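Local atomic coordinates of GTP cyclohydrolase 1 type 2 homolog (PDB entry 1NMO), a protein that binds two iron ions in each subunit of a ring-shaped hexamer, probably protects against radiation damage and may be involved in degrading radiation-damaged nucleotides. Residues A[100-105]-A[125-130]; A[12-17]-A[104-109]; A[141-146]-A[154-159]; A[114-119]-A[189-194]. All coordinates share one frame; numbering follows the deposited sequence.

Contact 1: residues A[100-105]-A[125-130]. With FE (Fe (III) ion), chain H.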
loop_
_atom_site.group_PDB
_atom_site.type_symbol
_atom_site.label_atom_id
_atom_site.label_comp_id
_atom_site.label_asym_id
_atom_site.label_seq_id
_atom_site.Cartn_x
_atom_site.Cartn_y
_atom_site.Cartn_z
ATOM N N LEU A 100 -24.462 33.634 -2.223
ATOM C CA LEU A 100 -24.648 32.242 -2.733
ATOM C C LEU A 100 -24.638 31.207 -1.591
ATOM O O LEU A 100 -24.905 30.033 -1.803
ATOM C CB LEU A 100 -23.609 31.930 -3.833
ATOM C CG LEU A 100 -23.900 30.709 -4.744
ATOM C CD1 LEU A 100 -25.280 30.819 -5.410
ATOM C CD2 LEU A 100 -22.878 30.798 -5.885
ATOM N N ASP A 101 -24.314 31.637 -0.383
ATOM C CA ASP A 101 -24.424 30.742 0.777
ATOM C C ASP A 101 -25.847 30.866 1.346
ATOM O O ASP A 101 -26.533 29.871 1.559
ATOM C CB ASP A 101 -23.409 31.119 1.902
ATOM C CG ASP A 101 -22.012 30.669 1.575
ATOM O OD1 ASP A 101 -21.898 29.502 1.133
ATOM O OD2 ASP A 101 -21.038 31.457 1.705
ATOM N N ALA A 102 -26.275 32.119 1.564
ATOM C CA ALA A 102 -27.583 32.427 2.157
ATOM C C ALA A 102 -28.880 32.245 1.348
ATOM O O ALA A 102 -29.880 31.872 1.916
ATOM C CB ALA A 102 -27.554 33.839 2.751
ATOM N N HIS A 103 -28.914 32.447 0.044
ATOM C CA HIS A 103 -30.225 32.282 -0.646
ATOM C C HIS A 103 -31.093 31.057 -0.219
ATOM O O HIS A 103 -30.700 29.904 -0.376
ATOM C CB HIS A 103 -30.011 32.293 -2.170
ATOM C CG HIS A 103 -31.240 32.627 -2.940
ATOM N ND1 HIS A 103 -31.992 31.664 -3.603
ATOM C CD2 HIS A 103 -31.948 33.784 -3.020
ATOM C CE1 HIS A 103 -33.108 32.213 -4.047
ATOM N NE2 HIS A 103 -33.108 33.498 -3.703
ATOM N N PRO A 104 -32.340 31.290 0.225
ATOM C CA PRO A 104 -33.145 30.134 0.659
ATOM C C PRO A 104 -33.447 29.024 -0.369
ATOM O O PRO A 104 -33.852 27.899 -0.030
ATOM C CB PRO A 104 -34.432 30.774 1.172
ATOM C CG PRO A 104 -34.114 32.288 1.371
ATOM C CD PRO A 104 -33.161 32.520 0.174
ATOM N N GLU A 105 -33.292 29.329 -1.640
ATOM C CA GLU A 105 -33.640 28.356 -2.637
ATOM C C GLU A 105 -32.405 27.754 -3.263
ATOM O O GLU A 105 -32.243 26.541 -3.316
ATOM C CB GLU A 105 -34.469 29.051 -3.722
ATOM C CG GLU A 105 -34.524 28.247 -5.012
ATOM C CD GLU A 105 -35.154 28.990 -6.188
ATOM O OE1 GLU A 105 -35.638 30.160 -6.023
ATOM O OE2 GLU A 105 -35.172 28.375 -7.294
ATOM N N GLU A 125 -28.748 32.304 13.143
ATOM C CA GLU A 125 -28.012 33.525 12.830
ATOM C C GLU A 125 -27.993 33.557 11.310
ATOM O O GLU A 125 -28.266 32.550 10.636
ATOM C CB GLU A 125 -26.579 33.386 13.243
ATOM C CG GLU A 125 -26.339 33.714 14.664
ATOM C CD GLU A 125 -24.878 33.356 15.048
ATOM O OE1 GLU A 125 -23.977 33.619 14.241
ATOM O OE2 GLU A 125 -24.628 32.837 16.153
ATOM N N PRO A 126 -27.625 34.695 10.726
ATOM C CA PRO A 126 -27.585 34.819 9.276
ATOM C C PRO A 126 -27.036 33.615 8.417
ATOM O O PRO A 126 -27.712 33.094 7.444
ATOM C CB PRO A 126 -26.793 36.148 9.105
ATOM C CG PRO A 126 -27.383 37.016 10.181
ATOM C CD PRO A 126 -27.264 35.970 11.376
ATOM N N LEU A 127 -25.846 33.129 8.697
ATOM C CA LEU A 127 -25.443 32.028 7.822
ATOM C C LEU A 127 -25.565 30.658 8.471
ATOM O O LEU A 127 -24.850 29.710 8.056
ATOM C CB LEU A 127 -23.982 32.226 7.465
ATOM C CG LEU A 127 -23.732 33.518 6.658
ATOM C CD1 LEU A 127 -22.264 33.937 6.835
ATOM C CD2 LEU A 127 -24.073 33.247 5.129
ATOM N N VAL A 128 -26.465 30.552 9.467
ATOM C CA VAL A 128 -26.617 29.344 10.229
ATOM C C VAL A 128 -28.028 28.886 10.395
ATOM O O VAL A 128 -28.647 29.200 11.389
ATOM C CB VAL A 128 -26.055 29.555 11.649
ATOM C CG1 VAL A 128 -25.907 28.250 12.337
ATOM C CG2 VAL A 128 -24.726 30.202 11.574
ATOM N N PRO A 129 -28.571 28.112 9.446
ATOM C CA PRO A 129 -29.949 27.615 9.542
ATOM C C PRO A 129 -29.997 26.458 10.475
ATOM O O PRO A 129 -28.927 25.928 10.833
ATOM C CB PRO A 129 -30.260 27.188 8.119
ATOM C CG PRO A 129 -28.882 26.813 7.604
ATOM C CD PRO A 129 -28.046 27.962 8.086
ATOM N N TRP A 130 -31.200 26.098 10.949
ATOM C CA TRP A 130 -31.305 24.898 11.789
ATOM C C TRP A 130 -32.547 24.149 11.323
ATOM O O TRP A 130 -33.367 24.693 10.604
ATOM C CB TRP A 130 -31.450 25.208 13.289
ATOM C CG TRP A 130 -32.809 25.828 13.691
ATOM C CD1 TRP A 130 -33.106 27.170 13.789
ATOM C CD2 TRP A 130 -34.008 25.126 14.076
ATOM N NE1 TRP A 130 -34.409 27.341 14.206
ATOM C CE2 TRP A 130 -34.980 26.104 14.401
ATOM C CE3 TRP A 130 -34.357 23.758 14.186
ATOM C CZ2 TRP A 130 -36.280 25.767 14.844
ATOM C CZ3 TRP A 130 -35.705 23.420 14.647
ATOM C CH2 TRP A 130 -36.611 24.420 14.963
HETATM FE FE FE H . -19.290 29.757 1.678
HETATM O O HOH W 1 -19.670 29.789 4.021
#

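Contact 2: residues A[12-17]-A[104-109]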
loop_
_atom_site.group_PDB
_atom_site.type_symbol
_atom_site.label_atom_id
_atom_site.label_comp_id
_atom_site.label_asym_id
_atom_site.label_seq_id
_atom_site.Cartn_x
_atom_site.Cartn_y
_atom_site.Cartn_z
ATOM N N GLU A 12 -29.876 40.561 -8.791
ATOM C CA GLU A 12 -31.239 40.696 -8.236
ATOM C C GLU A 12 -31.814 39.396 -7.682
ATOM O O GLU A 12 -32.497 39.426 -6.661
ATOM C CB GLU A 12 -32.215 41.328 -9.254
ATOM C CG GLU A 12 -32.057 42.896 -9.239
ATOM C CD GLU A 12 -32.478 43.550 -10.571
ATOM O OE1 GLU A 12 -33.215 42.873 -11.361
ATOM O OE2 GLU A 12 -32.095 44.744 -10.817
ATOM N N LYS A 13 -31.507 38.266 -8.314
ATOM C CA LYS A 13 -32.020 36.972 -7.829
ATOM C C LYS A 13 -31.430 36.616 -6.466
ATOM O O LYS A 13 -32.127 36.192 -5.536
ATOM C CB LYS A 13 -31.720 35.888 -8.859
ATOM C CG LYS A 13 -32.150 34.419 -8.478
ATOM C CD LYS A 13 -33.650 34.247 -8.135
ATOM C CE LYS A 13 -34.057 32.772 -7.981
ATOM N NZ LYS A 13 -35.615 32.514 -7.769
ATOM N N LEU A 14 -30.146 36.834 -6.299
ATOM C CA LEU A 14 -29.546 36.506 -5.023
ATOM C C LEU A 14 -29.695 37.609 -4.026
ATOM O O LEU A 14 -29.197 37.488 -2.913
ATOM C CB LEU A 14 -28.064 36.192 -5.223
ATOM C CG LEU A 14 -27.719 35.030 -6.146
ATOM C CD1 LEU A 14 -26.253 34.665 -5.974
ATOM C CD2 LEU A 14 -28.568 33.823 -5.836
ATOM N N ASN A 15 -30.379 38.689 -4.405
ATOM C CA ASN A 15 -30.503 39.866 -3.500
ATOM C C ASN A 15 -29.109 40.134 -2.947
ATOM O O ASN A 15 -28.903 40.311 -1.752
ATOM C CB ASN A 15 -31.516 39.567 -2.388
ATOM C CG ASN A 15 -32.933 39.332 -2.973
ATOM O OD1 ASN A 15 -33.532 40.254 -3.590
ATOM N ND2 ASN A 15 -33.460 38.096 -2.825
ATOM N N SER A 16 -28.148 40.186 -3.869
ATOM C CA SER A 16 -26.755 40.376 -3.520
ATOM C C SER A 16 -26.378 41.738 -2.923
ATOM O O SER A 16 -25.672 41.818 -1.931
ATOM C CB SER A 16 -25.900 40.089 -4.752
ATOM O OG SER A 16 -24.513 40.216 -4.438
ATOM N N ALA A 17 -26.830 42.813 -3.542
ATOM C CA ALA A 17 -26.448 44.134 -3.056
ATOM C C ALA A 17 -26.583 44.393 -1.546
ATOM O O ALA A 17 -25.695 45.034 -0.925
ATOM C CB ALA A 17 -27.229 45.211 -3.861
ATOM N N PRO A 104 -32.340 31.290 0.225
ATOM C CA PRO A 104 -33.145 30.134 0.659
ATOM C C PRO A 104 -33.447 29.024 -0.369
ATOM O O PRO A 104 -33.852 27.899 -0.030
ATOM C CB PRO A 104 -34.432 30.774 1.172
ATOM C CG PRO A 104 -34.114 32.288 1.371
ATOM C CD PRO A 104 -33.161 32.520 0.174
ATOM N N GLU A 105 -33.292 29.329 -1.640
ATOM C CA GLU A 105 -33.640 28.356 -2.637
ATOM C C GLU A 105 -32.405 27.754 -3.263
ATOM O O GLU A 105 -32.243 26.541 -3.316
ATOM C CB GLU A 105 -34.469 29.051 -3.722
ATOM C CG GLU A 105 -34.524 28.247 -5.012
ATOM C CD GLU A 105 -35.154 28.990 -6.188
ATOM O OE1 GLU A 105 -35.638 30.160 -6.023
ATOM O OE2 GLU A 105 -35.172 28.375 -7.294
ATOM N N LEU A 106 -31.514 28.638 -3.704
ATOM C CA LEU A 106 -30.270 28.320 -4.442
ATOM C C LEU A 106 -29.004 28.196 -3.591
ATOM O O LEU A 106 -27.994 27.628 -4.026
ATOM C CB LEU A 106 -30.057 29.461 -5.485
ATOM C CG LEU A 106 -30.647 29.429 -6.926
ATOM C CD1 LEU A 106 -31.715 28.411 -7.140
ATOM C CD2 LEU A 106 -31.048 30.816 -7.336
ATOM N N GLY A 107 -29.039 28.768 -2.408
ATOM C CA GLY A 107 -27.869 28.772 -1.544
ATOM C C GLY A 107 -27.179 27.482 -1.142
ATOM O O GLY A 107 -27.852 26.455 -1.126
ATOM N N ASN A 108 -25.866 27.544 -0.790
ATOM C CA ASN A 108 -25.102 26.372 -0.392
ATOM C C ASN A 108 -25.813 25.781 0.826
ATOM O O ASN A 108 -25.968 24.599 0.921
ATOM C CB ASN A 108 -23.656 26.703 0.023
ATOM C CG ASN A 108 -22.747 27.164 -1.151
ATOM O OD1 ASN A 108 -22.742 26.587 -2.269
ATOM N ND2 ASN A 108 -21.922 28.195 -0.868
ATOM N N ASN A 109 -26.190 26.621 1.770
ATOM C CA ASN A 109 -26.883 26.162 2.964
ATOM C C ASN A 109 -28.184 25.376 2.665
ATOM O O ASN A 109 -28.393 24.264 3.222
ATOM C CB ASN A 109 -27.203 27.368 3.876
ATOM C CG ASN A 109 -26.021 27.744 4.756
ATOM O OD1 ASN A 109 -25.147 26.897 4.976
ATOM N ND2 ASN A 109 -25.985 29.021 5.300
#

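Contact 3: residues A[141-146]-A[154-159]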
loop_
_atom_site.group_PDB
_atom_site.type_symbol
_atom_site.label_atom_id
_atom_site.label_comp_id
_atom_site.label_asym_id
_atom_site.label_seq_id
_atom_site.Cartn_x
_atom_site.Cartn_y
_atom_site.Cartn_z
ATOM N N GLU A 141 -24.293 6.682 12.047
ATOM C CA GLU A 141 -25.157 6.548 10.868
ATOM C C GLU A 141 -25.217 7.883 10.114
ATOM O O GLU A 141 -25.210 7.913 8.868
ATOM C CB GLU A 141 -26.570 6.165 11.322
ATOM C CG GLU A 141 -27.151 5.071 10.440
ATOM C CD GLU A 141 -28.619 4.725 10.796
ATOM O OE1 GLU A 141 -28.864 4.299 11.982
ATOM O OE2 GLU A 141 -29.493 4.870 9.872
ATOM N N LEU A 142 -25.283 8.986 10.839
ATOM C CA LEU A 142 -25.336 10.260 10.143
ATOM C C LEU A 142 -24.005 10.433 9.385
ATOM O O LEU A 142 -23.973 10.954 8.291
ATOM C CB LEU A 142 -25.552 11.422 11.135
ATOM C CG LEU A 142 -25.696 12.772 10.425
ATOM C CD1 LEU A 142 -26.712 12.613 9.306
ATOM C CD2 LEU A 142 -26.145 13.877 11.409
ATOM N N ALA A 143 -22.908 9.978 9.964
ATOM C CA ALA A 143 -21.583 10.103 9.336
ATOM C C ALA A 143 -21.546 9.356 8.056
ATOM O O ALA A 143 -21.103 9.867 7.019
ATOM C CB ALA A 143 -20.526 9.556 10.235
ATOM N N SER A 144 -22.017 8.123 8.112
ATOM C CA SER A 144 -22.046 7.326 6.883
ATOM C C SER A 144 -22.928 7.901 5.827
ATOM O O SER A 144 -22.641 7.774 4.647
ATOM C CB SER A 144 -22.549 5.918 7.157
ATOM O OG SER A 144 -21.444 5.227 7.640
ATOM N N TRP A 145 -24.022 8.505 6.248
ATOM C CA TRP A 145 -24.978 9.117 5.327
ATOM C C TRP A 145 -24.357 10.340 4.591
ATOM O O TRP A 145 -24.457 10.533 3.339
ATOM C CB TRP A 145 -26.149 9.576 6.179
ATOM C CG TRP A 145 -27.118 10.426 5.472
ATOM C CD1 TRP A 145 -27.468 11.703 5.769
ATOM C CD2 TRP A 145 -27.970 9.996 4.425
ATOM N NE1 TRP A 145 -28.535 12.115 4.961
ATOM C CE2 TRP A 145 -28.850 11.073 4.129
ATOM C CE3 TRP A 145 -28.088 8.790 3.711
ATOM C CZ2 TRP A 145 -29.817 10.982 3.143
ATOM C CZ3 TRP A 145 -29.066 8.699 2.725
ATOM C CH2 TRP A 145 -29.924 9.802 2.455
ATOM N N ILE A 146 -23.756 11.206 5.387
ATOM C CA ILE A 146 -23.109 12.406 4.860
ATOM C C ILE A 146 -22.063 11.958 3.809
ATOM O O ILE A 146 -21.979 12.528 2.686
ATOM C CB ILE A 146 -22.483 13.194 6.052
ATOM C CG1 ILE A 146 -23.637 13.723 6.925
ATOM C CG2 ILE A 146 -21.606 14.351 5.591
ATOM C CD1 ILE A 146 -23.264 14.720 8.066
ATOM N N PRO A 154 -16.672 12.251 6.243
ATOM C CA PRO A 154 -16.404 13.428 7.069
ATOM C C PRO A 154 -15.687 13.108 8.384
ATOM O O PRO A 154 -15.652 11.958 8.874
ATOM C CB PRO A 154 -17.820 13.932 7.359
ATOM C CG PRO A 154 -18.450 12.579 7.748
ATOM C CD PRO A 154 -18.041 11.737 6.508
ATOM N N LEU A 155 -15.135 14.152 8.990
ATOM C CA LEU A 155 -14.529 13.990 10.314
ATOM C C LEU A 155 -15.749 14.017 11.225
ATOM O O LEU A 155 -16.532 14.954 11.154
ATOM C CB LEU A 155 -13.647 15.187 10.688
ATOM C CG LEU A 155 -13.445 15.372 12.216
ATOM C CD1 LEU A 155 -13.089 14.005 12.773
ATOM C CD2 LEU A 155 -12.288 16.311 12.547
ATOM N N TRP A 156 -15.943 13.007 12.069
ATOM C CA TRP A 156 -17.096 13.035 12.990
ATOM C C TRP A 156 -16.624 12.905 14.442
ATOM O O TRP A 156 -15.855 12.006 14.792
ATOM C CB TRP A 156 -18.090 11.935 12.661
ATOM C CG TRP A 156 -19.115 11.573 13.803
ATOM C CD1 TRP A 156 -19.962 12.432 14.463
ATOM C CD2 TRP A 156 -19.327 10.281 14.403
ATOM N NE1 TRP A 156 -20.666 11.749 15.440
ATOM C CE2 TRP A 156 -20.298 10.436 15.416
ATOM C CE3 TRP A 156 -18.791 9.004 14.175
ATOM C CZ2 TRP A 156 -20.747 9.370 16.201
ATOM C CZ3 TRP A 156 -19.245 7.944 14.967
ATOM C CH2 TRP A 156 -20.205 8.138 15.952
ATOM N N CYS A 157 -17.049 13.848 15.274
ATOM C CA CYS A 157 -16.680 13.792 16.648
ATOM C C CYS A 157 -17.989 13.762 17.411
ATOM O O CYS A 157 -18.660 14.791 17.540
ATOM C CB CYS A 157 -15.833 15.012 17.020
ATOM S SG CYS A 157 -15.465 15.120 18.806
ATOM N N GLY A 158 -18.356 12.590 17.928
ATOM C CA GLY A 158 -19.640 12.512 18.643
ATOM C C GLY A 158 -19.684 11.767 19.968
ATOM O O GLY A 158 -20.754 11.410 20.484
ATOM N N ASP A 159 -18.506 11.556 20.528
ATOM C CA ASP A 159 -18.324 10.894 21.822
ATOM C C ASP A 159 -19.329 11.394 22.884
ATOM O O ASP A 159 -19.817 10.605 23.675
ATOM C CB ASP A 159 -16.902 11.149 22.338
ATOM C CG ASP A 159 -15.798 10.884 21.282
ATOM O OD1 ASP A 159 -15.651 9.643 20.916
ATOM O OD2 ASP A 159 -15.113 11.921 20.877
#

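Contact 4: residues A[114-119]-A[189-194]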
loop_
_atom_site.group_PDB
_atom_site.type_symbol
_atom_site.label_atom_id
_atom_site.label_comp_id
_atom_site.label_asym_id
_atom_site.label_seq_id
_atom_site.Cartn_x
_atom_site.Cartn_y
_atom_site.Cartn_z
ATOM N N ALA A 114 -31.172 20.007 1.544
ATOM C CA ALA A 114 -31.947 19.136 0.627
ATOM C C ALA A 114 -31.166 17.876 0.393
ATOM O O ALA A 114 -31.703 16.752 0.473
ATOM C CB ALA A 114 -32.185 19.857 -0.720
ATOM N N LEU A 115 -29.878 18.042 0.085
ATOM C CA LEU A 115 -29.074 16.842 -0.162
ATOM C C LEU A 115 -29.053 15.857 1.030
ATOM O O LEU A 115 -28.940 14.647 0.829
ATOM C CB LEU A 115 -27.642 17.246 -0.488
ATOM C CG LEU A 115 -26.791 16.062 -0.942
ATOM C CD1 LEU A 115 -27.461 15.311 -2.075
ATOM C CD2 LEU A 115 -25.439 16.588 -1.462
ATOM N N LEU A 116 -29.097 16.366 2.267
ATOM C CA LEU A 116 -28.998 15.480 3.406
ATOM C C LEU A 116 -30.328 15.180 3.982
ATOM O O LEU A 116 -30.441 14.510 5.015
ATOM C CB LEU A 116 -28.095 16.038 4.475
ATOM C CG LEU A 116 -26.702 16.451 3.984
ATOM C CD1 LEU A 116 -26.064 17.207 5.101
ATOM C CD2 LEU A 116 -25.873 15.259 3.609
ATOM N N GLY A 117 -31.370 15.646 3.321
ATOM C CA GLY A 117 -32.695 15.303 3.821
ATOM C C GLY A 117 -33.043 15.971 5.107
ATOM O O GLY A 117 -33.601 15.364 6.001
ATOM N N ILE A 118 -32.729 17.240 5.220
ATOM C CA ILE A 118 -33.058 17.970 6.443
ATOM C C ILE A 118 -34.108 19.014 6.153
ATOM O O ILE A 118 -34.006 19.813 5.228
ATOM C CB ILE A 118 -31.834 18.723 7.012
ATOM C CG1 ILE A 118 -30.642 17.730 7.167
ATOM C CG2 ILE A 118 -32.207 19.423 8.392
ATOM C CD1 ILE A 118 -29.362 18.418 7.832
ATOM N N THR A 119 -35.133 19.037 6.972
ATOM C CA THR A 119 -36.198 20.026 6.798
ATOM C C THR A 119 -35.747 21.309 7.480
ATOM O O THR A 119 -35.558 21.337 8.688
ATOM C CB THR A 119 -37.517 19.506 7.501
ATOM O OG1 THR A 119 -37.793 18.161 7.045
ATOM C CG2 THR A 119 -38.702 20.427 7.170
ATOM N N ALA A 189 -26.752 18.062 16.512
ATOM C CA ALA A 189 -25.553 17.989 15.665
ATOM C C ALA A 189 -25.315 19.306 14.930
ATOM O O ALA A 189 -26.285 20.092 14.709
ATOM C CB ALA A 189 -25.697 16.868 14.706
ATOM N N PHE A 190 -24.042 19.582 14.613
ATOM C CA PHE A 190 -23.652 20.815 13.846
ATOM C C PHE A 190 -22.771 20.290 12.764
ATOM O O PHE A 190 -21.866 19.480 13.038
ATOM C CB PHE A 190 -22.872 21.843 14.699
ATOM C CG PHE A 190 -22.405 23.038 13.917
ATOM C CD1 PHE A 190 -23.312 23.920 13.335
ATOM C CD2 PHE A 190 -21.023 23.300 13.755
ATOM C CE1 PHE A 190 -22.884 25.068 12.599
ATOM C CE2 PHE A 190 -20.584 24.414 13.044
ATOM C CZ PHE A 190 -21.529 25.324 12.449
ATOM N N ILE A 191 -23.025 20.715 11.527
ATOM C CA ILE A 191 -22.290 20.258 10.348
ATOM C C ILE A 191 -21.656 21.423 9.632
ATOM O O ILE A 191 -22.355 22.422 9.382
ATOM C CB ILE A 191 -23.262 19.636 9.294
ATOM C CG1 ILE A 191 -24.091 18.582 9.947
ATOM C CG2 ILE A 191 -22.476 18.996 8.073
ATOM C CD1 ILE A 191 -25.141 18.065 9.034
ATOM N N THR A 192 -20.368 21.392 9.291
ATOM C CA THR A 192 -19.923 22.573 8.534
ATOM C C THR A 192 -18.898 22.024 7.583
ATOM O O THR A 192 -18.931 20.835 7.322
ATOM C CB THR A 192 -19.370 23.629 9.436
ATOM O OG1 THR A 192 -18.960 24.743 8.628
ATOM C CG2 THR A 192 -18.140 23.110 10.198
ATOM N N GLY A 193 -17.981 22.821 7.051
ATOM C CA GLY A 193 -17.023 22.200 6.120
ATOM C C GLY A 193 -15.654 21.883 6.728
ATOM O O GLY A 193 -15.114 20.799 6.603
ATOM N N GLU A 194 -15.087 22.861 7.406
ATOM C CA GLU A 194 -13.765 22.709 7.987
ATOM C C GLU A 194 -13.843 22.532 9.496
ATOM O O GLU A 194 -14.927 22.626 10.098
ATOM C CB GLU A 194 -12.945 23.949 7.674
ATOM C CG GLU A 194 -13.071 24.453 6.304
ATOM C CD GLU A 194 -11.918 25.393 5.982
ATOM O OE1 GLU A 194 -11.174 25.679 6.953
ATOM O OE2 GLU A 194 -11.738 25.846 4.786
#

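Contact 1: residues A[100-105]-A[125-130]
At the rim of the dinuclear iron site, Asp101 meets Leu127. Asp101 belongs to the short helix 98-102. Leu127 sits on a type I beta turn that runs from Glu125 to Val128 and leads into strand 128-137. The contact is small and purely apolar. Leu127 CD2 lies 3.9 Å from Asp101 CB and 4.3 Å from Ala102 CB. One methyl branch therefore touches two successive residues of the helix. The CB of Leu127 does not itself point at the helix. With chi1 at -63°, CG stands beside the backbone N, and the end of the side chain comes nearer to the helix than its root.

The turn is closed by a bond from Val128 N to Glu125 O, 2.9 Å long. Asn109 ND2 adds a weak hydrogen bond to Leu127 O.

Asp101 has two different ends. Its CB takes the leucine methyl, while its carboxylate turns to the metal. His63 and Glu219 bind the same iron, and Glu219 is shared with the second iron, which His64 and His215 also hold. The polar partner of Asp101 OD1 is Asn108 ND2, but the two are modelled implausibly close, so the geometry of that bond is doubtful. The grip on the metal is uneven: Asp101 OD2 is 2.4 Å from the iron, and Asp101 OD1 is 2.7 Å from it. A water lies 2.4 Å from the same iron.

Contact 2: residues A[12-17]-A[104-109]
Lys13 comes first among the touching residues of 12-17, in the last turn of helix 3-13, and it meets both Glu105 and Leu106. Its CB points toward 104-109. CG is anti to the backbone N (chi1 178°), and the chain then bends at chi2 (56°) before running on extended to the amine. NZ forms a salt bridge with Glu105 OE1 at 2.9 Å. The amine comes in on the syn side of the carboxylate and lies 28° out of its plane. The glutamate chain is extended beyond CG and crosses the lysine at about a right angle. Glu105 also touches a crystal neighbour, so its pose may partly reflect the crystal.

The aliphatic part of the lysine is used as well. Lys13 CE lies 3.6 Å from Leu106 CD2, and Lys13 CG lies 3.9 Å from the same methyl. The Leu106 side chain crosses the lysine chain at about a right angle, with CD2 against its CG and CE.

Leu14 follows. Its CB does not aim at the other segment, but its end turns that way, and Leu14 CD2 reaches Leu106 CD2 at 4.2 Å. Both leucines are buried. Leu14 also rests on Pro99 and Leu100 of helix 98-102.

Asn15 is the first residue to leave helical angles. It has a positive phi and a weak bond from its N to Glu12 O.

This positive-phi ending is a Schellman motif. The last residues before it, Lys13 and Leu14, pack on the loop that enters helix 108-116 at the N-cap residue Gly107, with a solvent-side ion pair beside a buried leucine pair.

Contact 3: residues A[141-146]-A[154-159]
Ala143 projects from helix 139-150 toward the two inward-turned residues of the facing segment, Pro154 and Trp156. Leu155, between them, points away from the helix. This is helix-on-strand packing, and it has no hydrogen bond across it. Ala143 CB lies 4.2 Å from Trp156 CB and 4.4 Å from Pro154 CG.

Trp156 CG is anti to the backbone N (chi1 162°), which swings the indole back past the alanine. Ala143 CB thus rests obliquely near both Trp156 CB and the adjoining ring atoms. The ring has its own partners: it stacks on Tyr211, and NE1 is hydrogen-bonded to His209 ND1. Gly158 N sits above one face, offset toward the rim.

One turn further along the helix, Ile146 also points at the proline. Its CG2 branch does the touching, 4.2 Å from Pro154 CB, and the two side chains cross obliquely. Another part of the proline ring meets backbone: Pro154 CD is 3.6 Å from Ala143 O. Both contacts come from the helix side, the carbonyl of Ala143 at CD and the methyl of Ile146 at CB.

Strand 155-157 lies at an edge of the six-stranded sheet and pairs antiparallel with strand 209-212. Helix 139-150 covers this part of the sheet, where Leu142, Ala143 and Ile146 all rest on Tyr211. Beyond the strand, Leu155 packs on Pro246 of a neighbouring subunit.

Contact 4: residues A[114-119]-A[189-194]
Leu116, Ile118 and Ile191 make up the contact, and all three are buried. The apolar interactions come down to methyl groups. Leu116 and Ile191 reach toward each other tip to tip, with Leu116 CD1 4.1 Å from Ile191 CD1. Ile118 CD1 approaches the same methyl at 4.4 Å. A single CD1 of strand 189-192 therefore meets one residue just before Gly117 and one just after it, in strand 118-123. Ile191 CG1 is anti to the carbonyl carbon (chi1 -53°), and the chain then extends (chi2 173°), which carries CD1 far from the strand. The backbones stay well apart: the closest CA atoms, those of Leu116 and Ile191, are 10.8 Å from each other.

Backbone bonds shape the first segment. Gly117 has a positive phi of 70° and forms a Schellman motif, with its N bonded to Ala114 O at 3.1 Å. Leu116 and Ile118, on either side of Gly117, both point toward Ile191.

Polar bonds lie around the contact. Leu116 O accepts a hydrogen bond from Trp145 NE1. At the far end of 189-194, Glu194 OE2 is bonded to His215 ND1, which makes Glu194 a second-shell residue of the iron site.

Ile191 also packs on Ile146 of helix 139-150 and on Val168 and Trp170 of strand 165-170. No hydrogen bond or charge pair links the two segments. The contact is held by hydrophobic burial and close packing rather than by directional bonds, within the core on one side of the six-stranded sheet.

Contacts 1 and 2 adjoin, with centres about 9 Å apart, and share Pro104 and Glu105. Both use the stretch that joins helix 98-102 to helix 108-116, beside the iron site. Contacts 3 and 4 also touch, with centres about 11 Å apart, on the six-stranded sheet. Contact 1 reaches that sheet too, through strand 128-137, the neighbour of strand 118-123 in contact 4. Contacts 2 and 3 lie farthest apart, about 28 Å between centres. Along the chain, segment 12-17 of contact 2 comes first, contacts 1 and 4 interleave, and contact 3 falls between the segments of contact 4. Helix 108-116 serves contacts 2 and 4, so it runs from the metal-site region to the sheet's core.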